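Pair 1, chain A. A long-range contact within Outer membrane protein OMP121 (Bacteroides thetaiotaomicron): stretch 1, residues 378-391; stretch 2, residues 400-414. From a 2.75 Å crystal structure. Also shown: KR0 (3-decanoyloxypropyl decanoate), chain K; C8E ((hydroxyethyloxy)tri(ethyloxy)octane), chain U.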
# COMPACT_ATOMS: atom_id res chain seq x y z
N GLU A 378 13.47 -9.05 -2.36
CA GLU A 378 14.70 -8.34 -2.64
C GLU A 378 14.91 -7.22 -1.64
O GLU A 378 13.96 -6.72 -1.04
CB GLU A 378 14.67 -7.79 -4.06
CG GLU A 378 15.97 -7.23 -4.57
CD GLU A 378 15.85 -6.67 -5.95
OE1 GLU A 378 15.57 -7.45 -6.88
OE2 GLU A 378 16.04 -5.45 -6.11
N TYR A 379 16.16 -6.86 -1.41
CA TYR A 379 16.50 -5.74 -0.55
C TYR A 379 17.67 -5.01 -1.18
O TYR A 379 18.64 -5.64 -1.61
CB TYR A 379 16.85 -6.20 0.85
CG TYR A 379 17.17 -5.14 1.87
CD1 TYR A 379 16.18 -4.54 2.62
CD2 TYR A 379 18.48 -4.78 2.14
CE1 TYR A 379 16.47 -3.60 3.57
CE2 TYR A 379 18.78 -3.84 3.09
CZ TYR A 379 17.77 -3.25 3.81
OH TYR A 379 18.07 -2.31 4.75
N GLU A 380 17.57 -3.70 -1.27
CA GLU A 380 18.65 -2.84 -1.72
C GLU A 380 18.86 -1.76 -0.68
O GLU A 380 17.89 -1.20 -0.16
CB GLU A 380 18.36 -2.22 -3.08
CG GLU A 380 19.47 -1.31 -3.55
CD GLU A 380 19.23 -0.66 -4.87
OE1 GLU A 380 19.16 -1.36 -5.89
OE2 GLU A 380 19.13 0.58 -4.89
N SER A 381 20.10 -1.47 -0.35
CA SER A 381 20.41 -0.53 0.72
C SER A 381 21.55 0.38 0.30
O SER A 381 22.48 -0.06 -0.38
CB SER A 381 20.76 -1.29 1.99
OG SER A 381 21.39 -0.45 2.93
N GLU A 382 21.47 1.64 0.70
CA GLU A 382 22.54 2.60 0.48
C GLU A 382 22.87 3.25 1.80
O GLU A 382 21.96 3.55 2.57
CB GLU A 382 22.13 3.64 -0.55
CG GLU A 382 22.63 3.35 -1.96
CD GLU A 382 21.97 4.19 -3.02
OE1 GLU A 382 20.74 4.09 -3.19
OE2 GLU A 382 22.70 4.96 -3.67
N ARG A 383 24.15 3.44 2.10
CA ARG A 383 24.55 3.84 3.44
C ARG A 383 25.78 4.71 3.39
O ARG A 383 26.77 4.35 2.75
CB ARG A 383 24.83 2.63 4.32
CG ARG A 383 25.38 2.98 5.68
CD ARG A 383 25.48 1.76 6.56
NE ARG A 383 25.97 2.09 7.89
CZ ARG A 383 26.31 1.18 8.78
NH1 ARG A 383 26.20 -0.09 8.46
NH2 ARG A 383 26.76 1.53 9.97
N PHE A 384 25.75 5.83 4.10
CA PHE A 384 26.90 6.71 4.22
C PHE A 384 27.21 6.94 5.69
O PHE A 384 26.32 7.27 6.47
CB PHE A 384 26.64 8.05 3.52
CG PHE A 384 27.60 9.11 3.90
CD1 PHE A 384 28.86 9.16 3.34
CD2 PHE A 384 27.27 10.05 4.86
CE1 PHE A 384 29.76 10.13 3.70
CE2 PHE A 384 28.17 11.02 5.24
CZ PHE A 384 29.43 11.06 4.66
N TYR A 385 28.47 6.75 6.08
CA TYR A 385 28.86 7.07 7.44
C TYR A 385 30.26 7.66 7.41
O TYR A 385 30.99 7.51 6.45
CB TYR A 385 28.80 5.84 8.35
CG TYR A 385 29.70 4.70 7.99
CD1 TYR A 385 29.36 3.80 7.00
CD2 TYR A 385 30.89 4.50 8.67
CE1 TYR A 385 30.18 2.75 6.68
CE2 TYR A 385 31.71 3.46 8.35
CZ TYR A 385 31.36 2.59 7.36
OH TYR A 385 32.19 1.54 7.05
N GLY A 386 30.61 8.37 8.48
CA GLY A 386 31.95 8.90 8.57
C GLY A 386 32.18 9.67 9.85
O GLY A 386 31.35 9.67 10.74
N LYS A 387 33.34 10.33 9.91
CA LYS A 387 33.64 11.14 11.08
C LYS A 387 34.56 12.29 10.71
O LYS A 387 35.18 12.30 9.66
CB LYS A 387 34.29 10.30 12.18
CG LYS A 387 35.75 10.05 11.99
CD LYS A 387 36.46 10.12 13.32
CE LYS A 387 37.96 10.19 13.15
NZ LYS A 387 38.68 10.07 14.44
N PHE A 388 34.59 13.28 11.60
CA PHE A 388 35.53 14.39 11.56
C PHE A 388 36.12 14.54 12.95
O PHE A 388 35.39 14.58 13.94
CB PHE A 388 34.88 15.71 11.13
CG PHE A 388 35.78 16.91 11.30
CD1 PHE A 388 36.68 17.26 10.32
CD2 PHE A 388 35.72 17.69 12.44
CE1 PHE A 388 37.50 18.35 10.46
CE2 PHE A 388 36.55 18.78 12.59
CZ PHE A 388 37.44 19.11 11.60
N GLN A 389 37.43 14.64 13.03
CA GLN A 389 38.09 14.82 14.30
C GLN A 389 39.06 15.97 14.20
O GLN A 389 39.80 16.08 13.22
CB GLN A 389 38.82 13.55 14.73
CG GLN A 389 39.30 13.63 16.14
CD GLN A 389 39.89 12.33 16.58
OE1 GLN A 389 39.17 11.35 16.79
NE2 GLN A 389 41.20 12.29 16.71
N LEU A 390 39.06 16.82 15.22
CA LEU A 390 39.97 17.96 15.35
C LEU A 390 40.73 17.77 16.65
O LEU A 390 40.14 17.86 17.73
CB LEU A 390 39.21 19.28 15.36
CG LEU A 390 40.04 20.53 15.45
CD1 LEU A 390 40.88 20.55 14.23
CD2 LEU A 390 39.17 21.75 15.50
N ASP A 391 42.03 17.51 16.54
CA ASP A 391 42.90 17.42 17.70
C ASP A 391 43.75 18.67 17.79
O ASP A 391 44.27 19.14 16.79
CB ASP A 391 43.81 16.20 17.60
CG ASP A 391 43.08 14.91 17.80
OD1 ASP A 391 42.67 14.62 18.94
OD2 ASP A 391 42.93 14.18 16.80
N PHE A 400 42.98 19.11 23.11
CA PHE A 400 41.56 19.22 22.85
C PHE A 400 41.18 18.32 21.68
O PHE A 400 41.89 18.25 20.68
CB PHE A 400 41.16 20.66 22.53
CG PHE A 400 39.75 20.80 22.07
CD1 PHE A 400 39.41 20.61 20.75
CD2 PHE A 400 38.75 21.12 22.96
CE1 PHE A 400 38.12 20.72 20.33
CE2 PHE A 400 37.44 21.23 22.54
CZ PHE A 400 37.13 21.04 21.22
N THR A 401 40.03 17.65 21.80
CA THR A 401 39.56 16.79 20.74
C THR A 401 38.07 16.99 20.52
O THR A 401 37.28 16.86 21.45
CB THR A 401 39.85 15.33 21.06
OG1 THR A 401 41.25 15.09 20.92
CG2 THR A 401 39.12 14.44 20.10
N TYR A 402 37.70 17.33 19.29
CA TYR A 402 36.32 17.31 18.85
C TYR A 402 36.16 16.22 17.81
O TYR A 402 36.91 16.17 16.84
CB TYR A 402 35.89 18.66 18.26
CG TYR A 402 34.52 18.60 17.60
CD1 TYR A 402 33.39 18.30 18.34
CD2 TYR A 402 34.37 18.82 16.24
CE1 TYR A 402 32.15 18.23 17.75
CE2 TYR A 402 33.14 18.76 15.65
CZ TYR A 402 32.04 18.47 16.41
OH TYR A 402 30.81 18.40 15.82
N ARG A 403 35.20 15.34 18.03
CA ARG A 403 34.92 14.26 17.10
C ARG A 403 33.42 14.17 16.89
O ARG A 403 32.65 14.27 17.84
CB ARG A 403 35.45 12.95 17.63
CG ARG A 403 35.02 11.75 16.85
CD ARG A 403 35.20 10.51 17.69
NE ARG A 403 36.53 10.51 18.28
CZ ARG A 403 36.83 9.98 19.45
NH1 ARG A 403 35.88 9.41 20.18
NH2 ARG A 403 38.08 10.04 19.90
N MET A 404 33.02 14.01 15.64
CA MET A 404 31.62 14.01 15.25
C MET A 404 31.39 12.89 14.26
O MET A 404 32.15 12.75 13.30
CB MET A 404 31.20 15.35 14.63
CG MET A 404 29.87 15.31 13.89
SD MET A 404 29.21 16.94 13.46
CE MET A 404 27.76 16.47 12.55
N GLY A 405 30.37 12.09 14.49
CA GLY A 405 30.05 10.98 13.61
C GLY A 405 28.67 11.14 13.03
O GLY A 405 27.77 11.68 13.66
N LEU A 406 28.51 10.66 11.80
CA LEU A 406 27.22 10.61 11.12
C LEU A 406 27.10 9.28 10.42
O LEU A 406 28.05 8.84 9.77
CB LEU A 406 27.08 11.74 10.10
CG LEU A 406 25.77 11.76 9.32
CD1 LEU A 406 24.83 12.65 10.04
CD2 LEU A 406 25.98 12.26 7.93
N ASP A 407 25.96 8.62 10.57
CA ASP A 407 25.68 7.36 9.91
C ASP A 407 24.22 7.37 9.48
O ASP A 407 23.33 7.51 10.31
CB ASP A 407 25.98 6.18 10.85
CG ASP A 407 26.10 4.86 10.13
OD1 ASP A 407 25.56 4.68 9.04
OD2 ASP A 407 26.75 3.96 10.69
N THR A 408 23.99 7.24 8.17
CA THR A 408 22.65 7.32 7.60
C THR A 408 22.50 6.23 6.55
O THR A 408 23.45 5.89 5.85
CB THR A 408 22.38 8.71 6.99
OG1 THR A 408 21.32 8.63 6.04
CG2 THR A 408 23.61 9.24 6.31
N THR A 409 21.29 5.67 6.47
CA THR A 409 21.03 4.53 5.62
C THR A 409 19.63 4.62 5.07
O THR A 409 18.69 4.96 5.78
CB THR A 409 21.14 3.20 6.38
OG1 THR A 409 22.31 3.19 7.21
CG2 THR A 409 21.20 2.05 5.41
N THR A 410 19.50 4.28 3.80
CA THR A 410 18.23 4.19 3.11
C THR A 410 18.12 2.78 2.55
O THR A 410 18.91 2.39 1.69
CB THR A 410 18.13 5.26 2.01
OG1 THR A 410 18.17 6.56 2.60
CG2 THR A 410 16.86 5.10 1.22
N GLY A 411 17.19 1.99 3.06
CA GLY A 411 16.99 0.64 2.59
C GLY A 411 15.59 0.49 2.04
O GLY A 411 14.68 1.19 2.46
N GLN A 412 15.43 -0.41 1.08
CA GLN A 412 14.18 -0.54 0.35
C GLN A 412 13.90 -1.99 0.02
O GLN A 412 14.59 -2.58 -0.81
CB GLN A 412 14.23 0.28 -0.93
CG GLN A 412 13.02 0.09 -1.81
CD GLN A 412 13.13 0.85 -3.09
OE1 GLN A 412 13.61 1.97 -3.11
NE2 GLN A 412 12.71 0.24 -4.17
N SER A 413 12.86 -2.55 0.63
CA SER A 413 12.46 -3.93 0.44
C SER A 413 11.43 -4.05 -0.67
O SER A 413 10.64 -3.15 -0.90
CB SER A 413 11.88 -4.49 1.73
OG SER A 413 12.60 -4.02 2.85
N ASP A 414 11.43 -5.19 -1.36
CA ASP A 414 10.42 -5.45 -2.39
C ASP A 414 10.11 -6.94 -2.39
O ASP A 414 10.91 -7.75 -2.87
CB ASP A 414 10.90 -5.00 -3.77
CG ASP A 414 10.95 -3.49 -3.92
OD1 ASP A 414 9.93 -2.89 -4.31
OD2 ASP A 414 12.02 -2.92 -3.68
C1 KR0 K . 22.65 16.60 20.50
O1 KR0 K . 23.88 17.22 20.86
C2 KR0 K . 23.00 15.42 19.62
C3 KR0 K . 22.60 15.68 18.18
C4 KR0 K . 24.33 20.44 14.73
O4 KR0 K . 23.46 16.61 17.54
C5 KR0 K . 23.03 17.13 16.26
C6 KR0 K . 25.81 20.16 15.02
C7 KR0 K . 24.26 18.51 20.31
C8 KR0 K . 26.78 20.78 14.01
O8 KR0 K . 21.96 16.76 15.83
C9 KR0 K . 28.23 20.36 14.28
O9 KR0 K . 23.44 19.41 20.27
C10 KR0 K . 23.86 18.09 15.44
C11 KR0 K . 23.39 19.54 15.54
C12 KR0 K . 25.65 18.76 19.79
C13 KR0 K . 26.13 20.12 20.29
C14 KR0 K . 29.25 21.25 13.56
C15 KR0 K . 30.65 20.64 13.51
C16 KR0 K . 31.59 21.39 12.60
C17 KR0 K . 27.65 20.23 20.25
C18 KR0 K . 28.17 20.98 19.03
C19 KR0 K . 29.69 20.90 19.00
C20 KR0 K . 30.34 21.88 18.03
C21 KR0 K . 31.86 21.70 18.01
C22 KR0 K . 32.59 22.90 17.41
C23 KR0 K . 34.05 22.65 17.11
C8 C8E U . 22.44 17.71 11.03
O9 C8E U . 23.38 16.94 10.32
C10 C8E U . 24.65 17.53 10.43
C11 C8E U . 25.49 17.33 9.17
O12 C8E U . 26.84 17.27 9.59
C13 C8E U . 27.77 17.10 8.55
C14 C8E U . 29.11 16.70 9.17
O15 C8E U . 29.05 15.39 9.68
C16 C8E U . 30.34 14.87 9.93

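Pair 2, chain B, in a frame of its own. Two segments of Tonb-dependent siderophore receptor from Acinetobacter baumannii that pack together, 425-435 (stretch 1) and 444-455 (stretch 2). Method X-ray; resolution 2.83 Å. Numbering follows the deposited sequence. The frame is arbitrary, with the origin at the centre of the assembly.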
# COMPACT_ATOMS: atom_id res chain seq x y z
N ASP B 425 31.76 19.39 10.87
CA ASP B 425 30.74 19.80 11.87
C ASP B 425 29.51 20.32 11.13
O ASP B 425 28.51 20.64 11.75
CB ASP B 425 31.28 20.84 12.88
CG ASP B 425 31.68 20.22 14.24
OD1 ASP B 425 31.41 19.02 14.45
OD2 ASP B 425 32.26 20.92 15.11
N SER B 426 29.62 20.39 9.80
CA SER B 426 28.55 20.87 8.93
C SER B 426 27.99 19.76 8.03
O SER B 426 26.89 19.91 7.45
CB SER B 426 29.11 21.99 8.05
OG SER B 426 28.07 22.64 7.35
N THR B 427 28.71 18.65 7.90
CA THR B 427 28.38 17.63 6.89
C THR B 427 28.06 16.25 7.49
O THR B 427 28.94 15.60 8.05
CB THR B 427 29.53 17.49 5.88
OG1 THR B 427 30.09 18.78 5.61
CG2 THR B 427 29.04 16.88 4.57
N ASP B 428 26.81 15.81 7.38
CA ASP B 428 26.40 14.46 7.85
C ASP B 428 26.13 13.57 6.63
O ASP B 428 25.25 13.89 5.84
CB ASP B 428 25.15 14.54 8.74
CG ASP B 428 25.29 15.55 9.92
OD1 ASP B 428 26.22 16.39 9.91
OD2 ASP B 428 24.46 15.52 10.86
N VAL B 429 26.88 12.47 6.50
CA VAL B 429 26.81 11.54 5.33
C VAL B 429 26.59 10.06 5.71
O VAL B 429 27.29 9.55 6.57
CB VAL B 429 28.10 11.59 4.51
CG1 VAL B 429 28.05 10.57 3.38
CG2 VAL B 429 28.35 12.99 3.97
N VAL B 430 25.64 9.39 5.04
CA VAL B 430 25.33 7.97 5.28
C VAL B 430 25.70 7.10 4.08
O VAL B 430 25.28 7.38 2.93
CB VAL B 430 23.82 7.75 5.56
CG1 VAL B 430 23.51 6.27 5.77
CG2 VAL B 430 23.36 8.56 6.75
N LEU B 431 26.46 6.05 4.36
CA LEU B 431 26.90 5.09 3.35
C LEU B 431 26.41 3.74 3.72
O LEU B 431 26.88 3.19 4.71
CB LEU B 431 28.41 5.01 3.30
CG LEU B 431 29.11 6.15 2.61
CD1 LEU B 431 30.58 6.17 3.00
CD2 LEU B 431 28.89 6.00 1.12
N GLY B 432 25.50 3.18 2.92
CA GLY B 432 24.97 1.85 3.16
C GLY B 432 25.08 0.90 1.97
O GLY B 432 25.11 1.33 0.83
N LEU B 433 25.15 -0.39 2.27
CA LEU B 433 25.13 -1.43 1.25
C LEU B 433 24.27 -2.58 1.76
O LEU B 433 24.36 -2.98 2.92
CB LEU B 433 26.55 -1.92 0.97
CG LEU B 433 26.72 -2.98 -0.11
CD1 LEU B 433 26.13 -2.55 -1.44
CD2 LEU B 433 28.19 -3.30 -0.29
N ARG B 434 23.40 -3.09 0.89
CA ARG B 434 22.52 -4.17 1.27
C ARG B 434 22.64 -5.31 0.26
O ARG B 434 22.58 -5.10 -0.95
CB ARG B 434 21.07 -3.70 1.36
CG ARG B 434 20.20 -4.62 2.20
CD ARG B 434 18.75 -4.62 1.77
NE ARG B 434 18.02 -5.76 2.32
CZ ARG B 434 17.30 -5.72 3.44
NH1 ARG B 434 17.20 -4.59 4.14
NH2 ARG B 434 16.68 -6.81 3.84
N PHE B 435 22.84 -6.52 0.78
CA PHE B 435 22.90 -7.73 -0.02
C PHE B 435 21.64 -8.51 0.20
O PHE B 435 21.22 -8.70 1.35
CB PHE B 435 24.07 -8.57 0.44
CG PHE B 435 24.17 -9.90 -0.24
CD1 PHE B 435 24.71 -9.99 -1.51
CD2 PHE B 435 23.75 -11.05 0.40
CE1 PHE B 435 24.81 -11.21 -2.14
CE2 PHE B 435 23.86 -12.28 -0.22
CZ PHE B 435 24.39 -12.36 -1.50
N ASN B 444 21.38 -9.92 -5.06
CA ASN B 444 21.34 -8.54 -5.55
C ASN B 444 21.89 -7.48 -4.56
O ASN B 444 21.53 -7.47 -3.36
CB ASN B 444 19.90 -8.17 -5.93
CG ASN B 444 19.66 -6.66 -5.89
OD1 ASN B 444 19.64 -6.04 -4.82
ND2 ASN B 444 19.47 -6.07 -7.06
N TRP B 445 22.73 -6.57 -5.08
CA TRP B 445 23.34 -5.51 -4.27
C TRP B 445 22.58 -4.20 -4.36
O TRP B 445 22.15 -3.81 -5.43
CB TRP B 445 24.80 -5.28 -4.66
CG TRP B 445 25.69 -6.52 -4.57
CD1 TRP B 445 25.99 -7.40 -5.58
CD2 TRP B 445 26.40 -6.98 -3.43
NE1 TRP B 445 26.83 -8.38 -5.12
CE2 TRP B 445 27.10 -8.14 -3.80
CE3 TRP B 445 26.52 -6.52 -2.12
CZ2 TRP B 445 27.89 -8.86 -2.92
CZ3 TRP B 445 27.31 -7.23 -1.24
CH2 TRP B 445 27.98 -8.38 -1.64
N SER B 446 22.43 -3.52 -3.21
CA SER B 446 21.73 -2.24 -3.11
C SER B 446 22.58 -1.20 -2.38
O SER B 446 22.51 -1.06 -1.15
CB SER B 446 20.42 -2.41 -2.37
OG SER B 446 19.64 -3.45 -2.93
N PRO B 447 23.40 -0.45 -3.14
CA PRO B 447 24.14 0.70 -2.59
C PRO B 447 23.20 1.88 -2.23
O PRO B 447 22.11 1.99 -2.78
CB PRO B 447 25.11 1.08 -3.73
CG PRO B 447 25.02 -0.01 -4.76
CD PRO B 447 23.66 -0.62 -4.58
N SER B 448 23.66 2.75 -1.32
CA SER B 448 22.79 3.76 -0.73
C SER B 448 23.56 4.97 -0.13
O SER B 448 24.12 4.89 0.96
CB SER B 448 21.97 3.07 0.35
OG SER B 448 20.89 3.87 0.75
N LEU B 449 23.58 6.09 -0.85
CA LEU B 449 24.22 7.33 -0.36
C LEU B 449 23.18 8.31 0.19
O LEU B 449 22.05 8.34 -0.26
CB LEU B 449 25.00 8.00 -1.50
CG LEU B 449 25.78 9.27 -1.12
CD1 LEU B 449 27.01 8.93 -0.29
CD2 LEU B 449 26.21 10.04 -2.36
N ASN B 450 23.56 9.11 1.18
CA ASN B 450 22.62 10.10 1.72
C ASN B 450 23.34 11.22 2.45
O ASN B 450 23.99 10.99 3.47
CB ASN B 450 21.62 9.42 2.67
CG ASN B 450 20.49 10.35 3.06
OD1 ASN B 450 20.72 11.42 3.63
ND2 ASN B 450 19.26 9.95 2.74
N ILE B 451 23.17 12.44 1.95
CA ILE B 451 23.96 13.58 2.38
C ILE B 451 23.09 14.67 2.98
O ILE B 451 22.03 14.99 2.47
CB ILE B 451 24.69 14.18 1.18
CG1 ILE B 451 25.34 13.05 0.36
CG2 ILE B 451 25.68 15.24 1.62
CD1 ILE B 451 26.56 13.51 -0.41
N THR B 452 23.55 15.25 4.08
CA THR B 452 22.97 16.47 4.60
C THR B 452 24.13 17.47 4.78
O THR B 452 25.18 17.12 5.32
CB THR B 452 22.20 16.19 5.91
OG1 THR B 452 20.99 15.48 5.61
CG2 THR B 452 21.82 17.48 6.60
N GLN B 453 23.94 18.70 4.30
CA GLN B 453 25.02 19.69 4.24
C GLN B 453 24.52 21.07 4.64
O GLN B 453 23.93 21.77 3.83
CB GLN B 453 25.57 19.77 2.81
CG GLN B 453 26.68 20.80 2.61
CD GLN B 453 27.86 20.55 3.53
OE1 GLN B 453 28.65 19.63 3.30
NE2 GLN B 453 27.96 21.34 4.59
N LYS B 454 24.77 21.45 5.89
CA LYS B 454 24.35 22.77 6.38
C LYS B 454 24.96 23.80 5.45
O LYS B 454 26.12 23.66 5.08
CB LYS B 454 24.87 23.03 7.81
CG LYS B 454 23.88 23.66 8.79
CD LYS B 454 23.14 22.60 9.60
CE LYS B 454 21.70 22.99 9.85
NZ LYS B 454 20.87 21.78 10.10
N LEU B 455 24.20 24.83 5.11
CA LEU B 455 24.75 25.98 4.40
C LEU B 455 24.94 27.12 5.37
O LEU B 455 25.96 27.77 5.35
CB LEU B 455 23.83 26.43 3.27
CG LEU B 455 23.55 25.37 2.21
CD1 LEU B 455 22.59 25.93 1.17
CD2 LEU B 455 24.84 24.88 1.56

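Both pairs are two neighbouring antiparallel strands in register, running at 174° in pair 1 and 167° in pair 2, with axes approaching to 4.6 Å in each. Fourteen central residues superpose with an RMSD of 0.4 Å, so the backbone is a constant and the side chains are the variable.

The first rule is the ladder. In pair 1, Glu382(A) N donates to Thr410(A) O at 2.8 Å and Thr410(A) N returns the bond to Glu382(A) O at 2.8 Å. The matched Asp428(B) and Thr452(B) repeat this, with Asp428(B) N to Thr452(B) O at 2.9 Å and Thr452(B) N to Asp428(B) O at 2.8 Å. Because the backbone carries these bonds, the ladder persists while the side chains around it change. Even proline fits: Pro447(B), which has no amide hydrogen to give, sits at the non-hydrogen-bonded position that Gly405(A) fills in pair 1.

The second rule is that cross-strand neighbours on one face must suit each other, and here the pairs diverge. Arg383(A) reaches diagonally to Asp407(A) in a two-pronged salt bridge, NE to OD1 at 2.9 Å and NH2 to OD2 at 2.5 Å, with its extended side chain laying the guanidinium edge against the carboxylate. The equivalent positions in pair 2 are Val429(B) and Leu449(B), which make the same diagonal with methyl groups, CG1 to CD1 at 4.2 Å. Two residues along, at the next position on that face, Tyr385(A) is matched by Leu431(B), whose CD2 lies 3.8 Å from Leu449(B) CD1.

Further along that face, Gln389(A) OE1 accepts from Arg403(A) NE at 3.1 Å and also from Lys387(A) NZ at 2.7 Å, so one amide oxygen sits between two cationic groups. The matched trio in pair 2 is Phe435(B), Trp445(B) and Leu433(B). Phe435(B) turns its edge to the face of Trp445(B), with Phe435(B) CD1 3.6 Å from Trp445(B) CH2, while Leu433(B) CD1 meets Trp445(B) CE3 at 4.0 Å.

The other face reverses the chemistry in part. Phe384(A) CE2 packs on Leu406(A) CD2 at 3.7 Å, where pair 2 has Val430(B) and Ser448(B). Gly386(A) and Gly432(B) coincide, leaving both sheets without a side chain at that point.

Glycine elsewhere makes room: an ideal CB on Gly411(A) would lie 2.4 Å from Tyr379(A) OH, a clash. At the matched position, Gln453(B) instead uses its OE1 to accept from Thr427(B) OG1 at 2.9 Å.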